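Local coordinates for NAD-dependent epimerase/dehydratase domain-containing protein (Ruegeria pomeroyi DSS-3, PDB 3IUS) that is of unknown function but, as a member of the NAD-dependent epimerase/dehydratase family, probably binds a nicotinamide dinucleotide in a Rossmann-type domain, at residues A[33-36]-A[40-43]; A[94-99]-A[197-202]; A[133-138]-A[148-153]; A[160-165]-A[279-284]; A[219-224]-A[271-276]. All coordinates share one frame; numbering follows the deposited sequence.

Interaction 1: A[33-36]-A[40-43]; sequences GTSR and QMEA. With FMT (formic acid), chain D.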
# COMPACT_ATOMS: atom_id res chain seq x y z
N GLY A 33 -9.21 -14.97 0.26
CA GLY A 33 -8.41 -14.12 -0.59
C GLY A 33 -8.54 -14.46 -2.06
O GLY A 33 -8.51 -15.64 -2.44
N THR A 34 -8.68 -13.44 -2.90
CA THR A 34 -8.82 -13.67 -4.34
C THR A 34 -7.56 -13.29 -5.10
O THR A 34 -6.76 -12.45 -4.66
CB THR A 34 -9.99 -12.87 -4.93
OG1 THR A 34 -9.55 -11.55 -5.26
CG2 THR A 34 -11.15 -12.80 -3.94
N SER A 35 -7.39 -13.92 -6.26
CA SER A 35 -6.35 -13.54 -7.21
C SER A 35 -6.84 -13.85 -8.61
O SER A 35 -7.63 -14.77 -8.81
CB SER A 35 -5.06 -14.30 -6.92
OG SER A 35 -4.07 -13.99 -7.90
N ARG A 36 -6.37 -13.09 -9.59
CA ARG A 36 -6.70 -13.41 -10.97
C ARG A 36 -5.63 -14.33 -11.54
O ARG A 36 -5.77 -14.83 -12.65
CB ARG A 36 -6.84 -12.14 -11.81
CG ARG A 36 -5.55 -11.48 -12.24
CD ARG A 36 -5.84 -10.49 -13.36
NE ARG A 36 -7.07 -9.76 -13.09
CZ ARG A 36 -7.96 -9.42 -14.02
NH1 ARG A 36 -9.06 -8.76 -13.68
NH2 ARG A 36 -7.77 -9.75 -15.29
N GLN A 40 -1.25 -18.43 -7.99
CA GLN A 40 -1.10 -17.78 -6.69
C GLN A 40 -1.99 -18.42 -5.62
O GLN A 40 -1.99 -17.99 -4.47
CB GLN A 40 -1.42 -16.28 -6.79
CG GLN A 40 -0.43 -15.49 -7.63
CD GLN A 40 0.88 -15.23 -6.91
OE1 GLN A 40 0.91 -14.94 -5.72
NE2 GLN A 40 1.98 -15.34 -7.65
N MSE A 41 -2.75 -19.43 -6.01
CA MSE A 41 -3.67 -20.07 -5.08
C MSE A 41 -2.91 -20.63 -3.88
O MSE A 41 -3.34 -20.50 -2.74
CB MSE A 41 -4.46 -21.18 -5.78
CG MSE A 41 -5.28 -20.71 -6.99
SE MSE A 41 -6.77 -19.53 -6.52
CE MSE A 41 -5.88 -17.82 -6.71
N GLU A 42 -1.76 -21.24 -4.17
CA GLU A 42 -0.89 -21.83 -3.16
C GLU A 42 -0.43 -20.81 -2.13
O GLU A 42 -0.56 -21.01 -0.92
CB GLU A 42 0.35 -22.40 -3.85
CG GLU A 42 0.85 -23.71 -3.30
CD GLU A 42 0.28 -24.90 -4.05
OE1 GLU A 42 1.07 -25.73 -4.55
OE2 GLU A 42 -0.96 -24.99 -4.16
N ALA A 43 0.12 -19.71 -2.63
CA ALA A 43 0.64 -18.64 -1.78
C ALA A 43 -0.46 -18.03 -0.91
O ALA A 43 -0.22 -17.69 0.24
CB ALA A 43 1.31 -17.57 -2.62
C FMT D . -2.64 -12.30 -5.48
O1 FMT D . -1.95 -12.57 -6.46
O2 FMT D . -3.63 -11.57 -5.49
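Ser-35 meets the start of the next helix with both atoms of its short side chain. Its CB faces the selenomethionine Met-41, whose terminal methyl CE comes within 3.6 Å of Ser-35 CB, while Ser-35 OG lies 3.7 Å from Gln-40 CB. Both are van der Waals contacts, and a small serine suits a place where two longer chains close in. The chain of Met-41 reaches there because it folds back at chi2 and chi3, which swings the methyl toward the strand; selenium in place of sulfur is the usual label for phasing.

The hydroxyl of Ser-35 is placed across the CA-CB bond from the amide nitrogen (chi1 177°), which directs it to a formic acid molecule, probably from the crystallisation liquor. Ser-35 OG donates a hydrogen bond of 2.9 Å to O1 of the formic acid, and also hydrogen-bonds to the backbone N of Asn-37 in the turn. Gln-40 touches the same small molecule with its aliphatic part, Gln-40 CG lying 3.5 Å from formic acid O1. Its amide oxygen OE1 is hydrogen-bonded to Arg-18 NH2.

The contact is small and near the surface. Strand 30-35 leads through a short turn into helix 41-46, and strand 49-53 then returns beside strand 30-35, forming a beta-alpha-beta unit of the Rossmann-type sheet. On its other side strand 30-35 pairs with strand 7-11, which brings Ser-35 close to what looks like the Rossmann-type glycine-rich turn, around Gly-12 and Gly-14.

Interaction 2: A[94-99]-A[197-202]; sequences QFRWVG and ARPDPG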
# COMPACT_ATOMS: atom_id res chain seq x y z
N GLN A 94 -24.31 -4.96 6.51
CA GLN A 94 -23.85 -6.19 7.14
C GLN A 94 -22.35 -6.16 7.42
O GLN A 94 -21.84 -6.96 8.19
CB GLN A 94 -24.25 -7.42 6.33
CG GLN A 94 -23.54 -7.57 5.01
CD GLN A 94 -24.26 -8.54 4.09
OE1 GLN A 94 -23.64 -9.35 3.41
NE2 GLN A 94 -25.59 -8.46 4.07
N PHE A 95 -21.64 -5.20 6.81
CA PHE A 95 -20.21 -5.07 7.05
C PHE A 95 -19.94 -4.22 8.28
O PHE A 95 -20.68 -3.29 8.57
CB PHE A 95 -19.51 -4.46 5.84
CG PHE A 95 -19.77 -5.18 4.55
CD1 PHE A 95 -19.31 -6.47 4.36
CD2 PHE A 95 -20.48 -4.57 3.53
CE1 PHE A 95 -19.55 -7.15 3.17
CE2 PHE A 95 -20.73 -5.23 2.34
CZ PHE A 95 -20.26 -6.52 2.16
N ARG A 96 -18.88 -4.56 9.00
CA ARG A 96 -18.44 -3.74 10.12
C ARG A 96 -17.34 -2.79 9.66
O ARG A 96 -17.10 -1.75 10.27
CB ARG A 96 -17.93 -4.61 11.26
CG ARG A 96 -17.19 -3.84 12.34
CD ARG A 96 -16.77 -4.73 13.49
NE ARG A 96 -15.94 -4.02 14.46
CZ ARG A 96 -16.41 -3.13 15.33
NH1 ARG A 96 -17.70 -2.84 15.35
NH2 ARG A 96 -15.58 -2.54 16.18
N TRP A 97 -16.68 -3.15 8.57
CA TRP A 97 -15.51 -2.41 8.15
C TRP A 97 -15.16 -2.75 6.72
O TRP A 97 -15.21 -3.91 6.32
CB TRP A 97 -14.36 -2.78 9.08
CG TRP A 97 -13.04 -2.12 8.82
CD1 TRP A 97 -12.56 -0.98 9.41
CD2 TRP A 97 -12.01 -2.58 7.94
NE1 TRP A 97 -11.30 -0.70 8.93
CE2 TRP A 97 -10.94 -1.66 8.03
CE3 TRP A 97 -11.89 -3.67 7.08
CZ2 TRP A 97 -9.76 -1.82 7.30
CZ3 TRP A 97 -10.72 -3.82 6.35
CH2 TRP A 97 -9.67 -2.90 6.47
N VAL A 98 -14.85 -1.72 5.94
CA VAL A 98 -14.35 -1.89 4.58
C VAL A 98 -13.10 -1.05 4.42
O VAL A 98 -13.09 0.13 4.75
CB VAL A 98 -15.39 -1.47 3.53
CG1 VAL A 98 -14.77 -1.47 2.14
CG2 VAL A 98 -16.63 -2.38 3.60
N GLY A 99 -12.03 -1.65 3.90
CA GLY A 99 -10.81 -0.90 3.69
C GLY A 99 -10.42 -0.88 2.22
O GLY A 99 -10.27 -1.94 1.61
N ALA A 197 -10.14 -2.42 14.47
CA ALA A 197 -10.51 -2.36 15.89
C ALA A 197 -11.28 -1.09 16.25
O ALA A 197 -12.16 -1.12 17.13
CB ALA A 197 -9.28 -2.50 16.77
N ARG A 198 -10.94 0.02 15.60
CA ARG A 198 -11.62 1.30 15.82
C ARG A 198 -12.20 1.86 14.52
O ARG A 198 -11.68 2.84 13.98
CB ARG A 198 -10.66 2.33 16.42
CG ARG A 198 -10.00 1.96 17.74
CD ARG A 198 -9.11 3.12 18.22
NE ARG A 198 -8.20 2.74 19.30
CZ ARG A 198 -7.24 3.53 19.79
NH1 ARG A 198 -7.06 4.75 19.30
NH2 ARG A 198 -6.46 3.09 20.77
N PRO A 199 -13.29 1.27 14.02
CA PRO A 199 -13.90 1.75 12.77
C PRO A 199 -14.40 3.20 12.85
O PRO A 199 -14.97 3.62 13.86
CB PRO A 199 -15.07 0.79 12.55
CG PRO A 199 -14.70 -0.44 13.32
CD PRO A 199 -13.95 0.05 14.52
N ASP A 200 -14.20 3.93 11.76
CA ASP A 200 -14.57 5.34 11.68
C ASP A 200 -15.01 5.63 10.24
O ASP A 200 -14.26 6.22 9.46
CB ASP A 200 -13.39 6.22 12.09
CG ASP A 200 -13.75 7.69 12.20
OD1 ASP A 200 -14.95 8.03 12.28
OD2 ASP A 200 -12.81 8.52 12.21
N PRO A 201 -16.23 5.21 9.89
CA PRO A 201 -16.73 5.28 8.51
C PRO A 201 -16.45 6.60 7.82
O PRO A 201 -16.81 7.66 8.33
CB PRO A 201 -18.24 5.07 8.69
CG PRO A 201 -18.32 4.16 9.86
CD PRO A 201 -17.24 4.63 10.80
N GLY A 202 -15.78 6.54 6.67
CA GLY A 202 -15.46 7.72 5.89
C GLY A 202 -14.04 8.24 6.06
O GLY A 202 -13.60 9.10 5.30
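Arg-96, in one of its two modelled conformers, lays one face of its guanidinium over the ring of Pro-199, with Pro-199 CG 3.6 Å above the guanidinium plane and displaced toward its rim. This overlap is therefore less certain than the rest of the contact. The closest approach is from Arg-96 NH2 to Pro-199 CD, 3.5 Å. Arg-96 can span the gap because CG stands anti to the backbone N (chi1 168°) and the chain stays extended as far as NE. At the guanidinium edge, near its plane, the carbonyl oxygen of Ala-197 lies 3.8 Å from Arg-96 NH2, too far to be counted as a bond.

Trp-97, the first residue of strand 97-103, meets the same proline differently. Pro-199 CB sits at the edge of the indole, 4.4 Å from Trp-97 CD1, in a loose apolar contact. The ring nitrogen NE1 is hydrogen-bonded to Ser-195 OG in helix 185-197, and the indole stacks with His-147. That histidine also takes the backbone N of Asp-200 on NE2, so it ties the loop to strand 146-155.

Proline suits this loop: its compact, rigid ring puts CG and CD under the guanidinium and CB against the indole edge, just after helix 185-197 ends. The contact therefore rests on dispersion, with a probable small electrostatic contribution from the carbonyl of Ala-197, and the guanidinium is not locked in place.

Interaction 3: A[133-138]-A[148-153]; sequences MAEQQW and VFRLAG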
# COMPACT_ATOMS: atom_id res chain seq x y z
N MSE A 133 -10.47 8.52 -8.84
CA MSE A 133 -11.73 7.96 -9.33
C MSE A 133 -12.21 6.85 -8.42
O MSE A 133 -13.36 6.83 -7.98
CB MSE A 133 -11.53 7.33 -10.71
CG MSE A 133 -11.69 8.21 -11.92
SE MSE A 133 -12.16 6.99 -13.39
CE MSE A 133 -14.02 6.70 -12.92
N ALA A 134 -11.32 5.89 -8.17
CA ALA A 134 -11.66 4.73 -7.36
C ALA A 134 -12.09 5.14 -5.95
O ALA A 134 -13.11 4.68 -5.45
CB ALA A 134 -10.49 3.75 -7.30
N GLU A 135 -11.32 6.03 -5.33
CA GLU A 135 -11.67 6.51 -3.99
C GLU A 135 -13.06 7.10 -3.98
O GLU A 135 -13.85 6.84 -3.08
CB GLU A 135 -10.69 7.57 -3.50
CG GLU A 135 -9.31 7.05 -3.14
CD GLU A 135 -8.59 8.00 -2.19
OE1 GLU A 135 -9.25 8.80 -1.51
OE2 GLU A 135 -7.35 7.94 -2.11
N GLN A 136 -13.35 7.93 -4.98
CA GLN A 136 -14.63 8.63 -5.05
C GLN A 136 -15.79 7.65 -5.23
O GLN A 136 -16.87 7.83 -4.65
CB GLN A 136 -14.61 9.68 -6.18
CG GLN A 136 -13.72 10.88 -5.86
CD GLN A 136 -13.32 11.70 -7.08
OE1 GLN A 136 -13.64 11.36 -8.21
NE2 GLN A 136 -12.61 12.80 -6.84
N GLN A 137 -15.56 6.62 -6.03
CA GLN A 137 -16.57 5.59 -6.24
C GLN A 137 -16.89 4.86 -4.93
O GLN A 137 -18.05 4.67 -4.58
CB GLN A 137 -16.12 4.61 -7.34
CG GLN A 137 -16.11 5.23 -8.72
CD GLN A 137 -15.43 4.35 -9.77
OE1 GLN A 137 -14.68 3.43 -9.44
NE2 GLN A 137 -15.67 4.66 -11.04
N TRP A 138 -15.85 4.47 -4.21
CA TRP A 138 -16.04 3.84 -2.91
C TRP A 138 -16.75 4.77 -1.92
O TRP A 138 -17.68 4.36 -1.24
CB TRP A 138 -14.71 3.35 -2.35
CG TRP A 138 -14.26 2.07 -2.99
CD1 TRP A 138 -13.26 1.90 -3.91
CD2 TRP A 138 -14.81 0.77 -2.76
NE1 TRP A 138 -13.16 0.58 -4.26
CE2 TRP A 138 -14.09 -0.14 -3.57
CE3 TRP A 138 -15.84 0.28 -1.94
CZ2 TRP A 138 -14.37 -1.50 -3.58
CZ3 TRP A 138 -16.11 -1.08 -1.96
CH2 TRP A 138 -15.38 -1.95 -2.78
N VAL A 148 -10.26 4.63 3.80
CA VAL A 148 -9.30 4.71 2.71
C VAL A 148 -7.90 4.83 3.28
O VAL A 148 -7.64 5.66 4.15
CB VAL A 148 -9.58 5.92 1.80
CG1 VAL A 148 -8.42 6.13 0.82
CG2 VAL A 148 -10.90 5.73 1.05
N PHE A 149 -6.99 4.01 2.77
CA PHE A 149 -5.62 4.00 3.24
C PHE A 149 -4.71 4.35 2.08
O PHE A 149 -4.57 3.57 1.15
CB PHE A 149 -5.25 2.63 3.81
CG PHE A 149 -6.12 2.21 4.96
CD1 PHE A 149 -5.77 2.54 6.26
CD2 PHE A 149 -7.29 1.50 4.74
CE1 PHE A 149 -6.57 2.17 7.32
CE2 PHE A 149 -8.10 1.12 5.80
CZ PHE A 149 -7.73 1.46 7.09
N ARG A 150 -4.12 5.54 2.13
CA ARG A 150 -3.21 5.98 1.09
C ARG A 150 -1.81 5.51 1.42
O ARG A 150 -1.12 6.07 2.28
CB ARG A 150 -3.30 7.50 0.91
CG ARG A 150 -4.75 7.96 0.65
CD ARG A 150 -4.90 9.46 0.45
NE ARG A 150 -6.27 9.79 0.02
CZ ARG A 150 -6.85 10.97 0.17
NH1 ARG A 150 -6.19 11.97 0.76
NH2 ARG A 150 -8.09 11.17 -0.25
N LEU A 151 -1.40 4.45 0.74
CA LEU A 151 -0.15 3.76 1.04
C LEU A 151 1.02 4.42 0.33
O LEU A 151 0.92 4.81 -0.83
CB LEU A 151 -0.25 2.29 0.62
CG LEU A 151 -1.39 1.45 1.19
CD1 LEU A 151 -1.34 0.02 0.64
CD2 LEU A 151 -1.35 1.44 2.71
N ALA A 152 2.12 4.56 1.05
CA ALA A 152 3.36 5.00 0.45
C ALA A 152 4.00 3.82 -0.28
O ALA A 152 3.39 2.75 -0.41
CB ALA A 152 4.30 5.57 1.51
N GLY A 153 5.22 4.00 -0.77
CA GLY A 153 5.95 2.92 -1.42
C GLY A 153 6.24 1.79 -0.45
O GLY A 153 6.87 1.99 0.60
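The carboxylate of Glu-135 has Val-148 CG1 over one face and the guanidinium of Arg-150 at its edge. The two charged groups meet edge to edge, their planes 29° apart and nearly coplanar. Arg-150 presents the side carrying NE and NH2, and each nitrogen takes one oxygen. Arg-150 NH2 donates to Glu-135 OE1 over 2.9 Å in an almost straight bond (170°). Arg-150 NE donates to Glu-135 OE2 over 3.0 Å, less straight at 152°, using the syn lone pair of that oxygen.

Val-148 CG1 comes 3.5 Å from Glu-135 CD, and the two side chains cross at about a right angle. A branched valine fits here because one methyl can press on the carboxylate carbon. Extended beyond CG, Glu-135 reaches over this methyl to the arginine.

Other bonds hold the pair: Glu-135 OE2 also engages Ser-102 OG of strand 97-103, and Arg-150 NH1 binds Tyr-107 OH. In chain order helix 126-140 comes between the neighbouring parallel strands 97-103 and 146-155, so this side-on, bidentate salt bridge joins helix to sheet within the Rossmann-type alpha/beta domain.

All three touching residues are buried, so the charges need this close pairing. Two bonds from the arginine fix the rotation of the carboxylate, and with Ser-102 OE2 is gripped twice. The positive partner would be expected to stabilise the ionised glutamate inside the protein, while Val-148 adds apolar contact beside it.

Interaction 4: A[160-165]-A[279-284]; sequences GPFSKL and ALQADA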
# COMPACT_ATOMS: atom_id res chain seq x y z
N GLY A 160 12.91 -6.03 -0.65
CA GLY A 160 13.94 -5.15 -0.13
C GLY A 160 15.05 -4.95 -1.14
O GLY A 160 15.03 -5.56 -2.21
N PRO A 161 16.03 -4.10 -0.80
CA PRO A 161 17.07 -3.69 -1.74
C PRO A 161 18.29 -4.61 -1.77
O PRO A 161 19.14 -4.45 -2.64
CB PRO A 161 17.46 -2.32 -1.20
CG PRO A 161 17.39 -2.51 0.28
CD PRO A 161 16.25 -3.50 0.53
N PHE A 162 18.37 -5.56 -0.85
CA PHE A 162 19.56 -6.42 -0.75
C PHE A 162 19.60 -7.50 -1.82
O PHE A 162 20.68 -8.01 -2.15
CB PHE A 162 19.69 -7.01 0.66
CG PHE A 162 19.71 -5.96 1.74
CD1 PHE A 162 20.86 -5.23 1.98
CD2 PHE A 162 18.58 -5.68 2.48
CE1 PHE A 162 20.88 -4.26 2.95
CE2 PHE A 162 18.60 -4.72 3.46
CZ PHE A 162 19.74 -4.00 3.70
N SER A 163 18.44 -7.85 -2.37
CA SER A 163 18.37 -8.74 -3.51
C SER A 163 18.88 -8.02 -4.75
O SER A 163 19.41 -8.63 -5.68
CB SER A 163 16.93 -9.18 -3.75
OG SER A 163 16.13 -8.08 -4.15
N LYS A 164 18.73 -6.70 -4.74
CA LYS A 164 19.01 -5.84 -5.88
C LYS A 164 20.51 -5.57 -6.07
O LYS A 164 20.93 -4.99 -7.07
CB LYS A 164 18.24 -4.53 -5.68
CG LYS A 164 18.47 -3.43 -6.69
CD LYS A 164 17.40 -2.36 -6.51
CE LYS A 164 17.90 -0.96 -6.83
NZ LYS A 164 16.91 0.08 -6.40
N LEU A 165 21.32 -6.02 -5.11
CA LEU A 165 22.74 -5.70 -5.10
C LEU A 165 23.59 -6.78 -5.75
O LEU A 165 23.14 -7.90 -5.99
CB LEU A 165 23.21 -5.51 -3.66
CG LEU A 165 22.52 -4.43 -2.83
CD1 LEU A 165 22.68 -4.72 -1.35
CD2 LEU A 165 23.06 -3.05 -3.19
N ALA A 279 16.94 -4.09 9.92
CA ALA A 279 16.17 -5.28 10.27
C ALA A 279 15.98 -6.24 9.10
O ALA A 279 16.06 -7.45 9.26
CB ALA A 279 14.80 -4.87 10.83
N LEU A 280 15.72 -5.68 7.91
CA LEU A 280 15.53 -6.49 6.71
C LEU A 280 16.78 -7.29 6.37
O LEU A 280 16.69 -8.46 6.01
CB LEU A 280 15.13 -5.62 5.52
CG LEU A 280 13.65 -5.61 5.16
CD1 LEU A 280 12.83 -5.13 6.34
CD2 LEU A 280 13.38 -4.77 3.92
N GLN A 281 17.93 -6.65 6.48
CA GLN A 281 19.19 -7.31 6.17
C GLN A 281 19.41 -8.52 7.08
O GLN A 281 19.96 -9.53 6.65
CB GLN A 281 20.36 -6.36 6.30
CG GLN A 281 21.66 -6.97 5.76
CD GLN A 281 22.89 -6.22 6.19
OE1 GLN A 281 22.92 -5.63 7.26
NE2 GLN A 281 23.93 -6.28 5.37
N ALA A 282 18.97 -8.39 8.33
CA ALA A 282 19.14 -9.45 9.32
C ALA A 282 18.01 -10.48 9.27
O ALA A 282 18.04 -11.49 9.98
CB ALA A 282 19.26 -8.85 10.71
N ASP A 283 17.01 -10.22 8.44
CA ASP A 283 15.80 -11.03 8.43
C ASP A 283 15.26 -11.14 9.85
O ASP A 283 14.79 -12.19 10.27
CB ASP A 283 16.08 -12.42 7.85
CG ASP A 283 14.82 -13.21 7.60
OD1 ASP A 283 13.80 -12.59 7.22
OD2 ASP A 283 14.84 -14.45 7.77
N ALA A 284 15.35 -10.03 10.59
CA ALA A 284 14.93 -10.00 11.98
C ALA A 284 13.77 -9.05 12.20
O ALA A 284 13.29 -8.41 11.26
CB ALA A 284 16.10 -9.61 12.87
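Phe-162 and Gln-281 form a CH-pi contact where the 160-165 loop meets the end of helix 273-282: Gln-281 CB lies over one ring face, 3.9 Å from the centroid of the Phe-162 ring and 25° off its normal. The nearest atom pair is Phe-162 CZ with Gln-281 CB, 3.6 Å apart. On the opposite face Pro-161 CG stands 4.0 Å above the plane of the Phe-162 ring, so the ring is sandwiched between aliphatic carbons.

The apolar part belongs to Leu-280. Its CB touches the ring edge, 4.1 Å from Phe-162 CE2. In one of two modelled conformers, and so less certainly, Leu-280 CD2 reaches the backbone at the same distance from Gly-160 CA. Glycine, with no side chain, lets the leucine methyl come this close.

Polar bonding lies to the side. Gln-281 extends past the ring, and its NE2 is hydrogen-bonded to Leu-225 O and Gln-226 OE1 of helix 215-226. Glutamine thus does two jobs: its methylenes cover an aromatic face while its amide joins a second helix, giving a contact driven by dispersion with directional bonding at its margin.

Interaction 5: A[219-224]-A[271-276]; sequences IAYAAE and PNYRVG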
# COMPACT_ATOMS: atom_id res chain seq x y z
N ILE A 219 19.18 3.29 -1.56
CA ILE A 219 20.15 2.50 -2.31
C ILE A 219 21.53 2.60 -1.68
O ILE A 219 22.21 1.59 -1.48
CB ILE A 219 20.20 2.98 -3.77
CG1 ILE A 219 18.90 2.61 -4.50
CG2 ILE A 219 21.43 2.42 -4.49
CD1 ILE A 219 18.80 3.18 -5.90
N ALA A 220 21.95 3.82 -1.37
CA ALA A 220 23.25 4.02 -0.74
C ALA A 220 23.36 3.29 0.59
O ALA A 220 24.37 2.67 0.88
CB ALA A 220 23.53 5.51 -0.56
N TYR A 221 22.32 3.37 1.41
CA TYR A 221 22.38 2.77 2.74
C TYR A 221 22.42 1.24 2.68
O TYR A 221 23.09 0.59 3.48
CB TYR A 221 21.22 3.24 3.63
CG TYR A 221 21.44 2.93 5.09
CD1 TYR A 221 22.58 3.40 5.75
CD2 TYR A 221 20.53 2.17 5.81
CE1 TYR A 221 22.80 3.12 7.08
CE2 TYR A 221 20.75 1.89 7.14
CZ TYR A 221 21.87 2.37 7.78
OH TYR A 221 22.09 2.09 9.10
N ALA A 222 21.69 0.67 1.73
CA ALA A 222 21.68 -0.77 1.54
C ALA A 222 23.10 -1.23 1.17
O ALA A 222 23.60 -2.22 1.70
CB ALA A 222 20.69 -1.16 0.45
N ALA A 223 23.74 -0.48 0.29
CA ALA A 223 25.12 -0.80 -0.11
C ALA A 223 26.06 -0.71 1.09
O ALA A 223 26.90 -1.59 1.31
CB ALA A 223 25.58 0.11 -1.23
N GLU A 224 25.92 0.36 1.86
CA GLU A 224 26.72 0.54 3.06
C GLU A 224 26.59 -0.65 4.02
O GLU A 224 27.59 -1.18 4.50
CB GLU A 224 26.31 1.85 3.76
CG GLU A 224 27.07 2.17 5.03
CD GLU A 224 26.59 3.45 5.69
OE1 GLU A 224 26.00 4.29 4.99
OE2 GLU A 224 26.79 3.60 6.91
N PRO A 271 10.04 3.41 11.91
CA PRO A 271 9.79 4.84 11.68
C PRO A 271 10.55 5.41 10.49
O PRO A 271 10.15 6.43 9.94
CB PRO A 271 10.28 5.49 12.98
CG PRO A 271 11.18 4.47 13.59
CD PRO A 271 10.54 3.17 13.28
N ASN A 272 11.63 4.75 10.09
CA ASN A 272 12.43 5.23 8.97
C ASN A 272 13.15 4.10 8.25
O ASN A 272 13.22 2.97 8.76
CB ASN A 272 13.42 6.33 9.42
CG ASN A 272 14.51 5.80 10.34
OD1 ASN A 272 15.45 5.12 9.90
ND2 ASN A 272 14.42 6.15 11.62
N TYR A 273 13.68 4.41 7.07
CA TYR A 273 14.27 3.41 6.18
C TYR A 273 15.54 2.80 6.76
O TYR A 273 15.87 1.66 6.45
CB TYR A 273 14.58 4.01 4.80
CG TYR A 273 15.77 4.94 4.78
CD1 TYR A 273 17.01 4.51 4.31
CD2 TYR A 273 15.67 6.24 5.23
CE1 TYR A 273 18.10 5.36 4.31
CE2 TYR A 273 16.75 7.09 5.23
CZ TYR A 273 17.96 6.64 4.77
OH TYR A 273 19.03 7.50 4.77
N ARG A 274 16.24 3.55 7.60
CA ARG A 274 17.47 3.03 8.20
C ARG A 274 17.20 1.89 9.17
O ARG A 274 17.88 0.88 9.13
CB ARG A 274 18.31 4.14 8.85
CG ARG A 274 19.02 5.05 7.83
CD ARG A 274 19.85 6.14 8.50
NE ARG A 274 19.07 6.89 9.49
CZ ARG A 274 18.19 7.84 9.19
NH1 ARG A 274 17.98 8.16 7.92
NH2 ARG A 274 17.52 8.47 10.15
N VAL A 275 16.21 2.04 10.05
CA VAL A 275 15.90 0.96 10.98
C VAL A 275 15.21 -0.19 10.27
O VAL A 275 15.42 -1.36 10.60
CB VAL A 275 15.07 1.44 12.19
CG1 VAL A 275 15.95 2.23 13.16
CG2 VAL A 275 13.90 2.27 11.74
N GLY A 276 14.39 0.14 9.27
CA GLY A 276 13.75 -0.88 8.45
C GLY A 276 14.77 -1.71 7.69
O GLY A 276 14.69 -2.94 7.65
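Tyr-221 projects from helix 215-226 onto the first turn of helix 273-282, a helix-to-helix contact whose second partner opens with an N-capped turn. Arg-274 covers one face of the Tyr-221 ring: its CG sits 3.8 Å from the ring centroid, 17° off the normal, as a CH-pi contact. Nearby, Tyr-221 CE2 is 3.6 Å from Arg-274 CA, so the ring also rests on the helix backbone. Tyrosine suits the place because its long flat ring spans from one helix to the other.

Tyr-273 supplies the second contact. Its ring edge meets the root of the other tyrosine, with Tyr-273 CE1 3.8 Å from Tyr-221 CB, and the ring planes stand 82° apart in an oblique pairing. CG of Arg-274 also lies over a face of Tyr-273, 3.6 Å above that ring's plane, so one CG serves both tyrosines.

Further out, polar groups settle the arginine. Its chain bends at chi3 and carries the guanidinium beyond the Tyr-221 face, where NH1 forms a salt bridge with Glu-211 and a weak hydrogen bond to Tyr-273 OH. Arginine thus pairs aliphatic packing with a charged end. The turn that presents both residues is set by Asn-272 at the N-cap, an asparagine being short enough for its OD1 to meet the amides of the first turn, weakly at Arg-274 N and better at Val-275 N. Asn-272 OD1 accepts from Val-275 N over 3.2 Å, the donor lying above the carbonyl plane.

Overall arrangement
Interactions 1, 2 and 3 all reach the large parallel sheet of the Rossmann-type domain, while interactions 4 and 5 lie where helices 215-226 and 273-282 meet, with centres about 34 Å from that of interaction 2. Interactions 2 and 3 touch through Trp-97 and Phe-149 on neighbouring strands; interactions 4 and 5, centres about 9 Å apart, meet where Pro-161 packs on Ala-222. Interaction 1 comes first along the chain and touches none of the others. Interaction 3 is nested inside the loop closed by interaction 2, and 5 inside that of 4, while the segments of 2 and 4 alternate. The 160-165 loop, following sheet strand 146-155, packs against both helices, linking the two regions by contact.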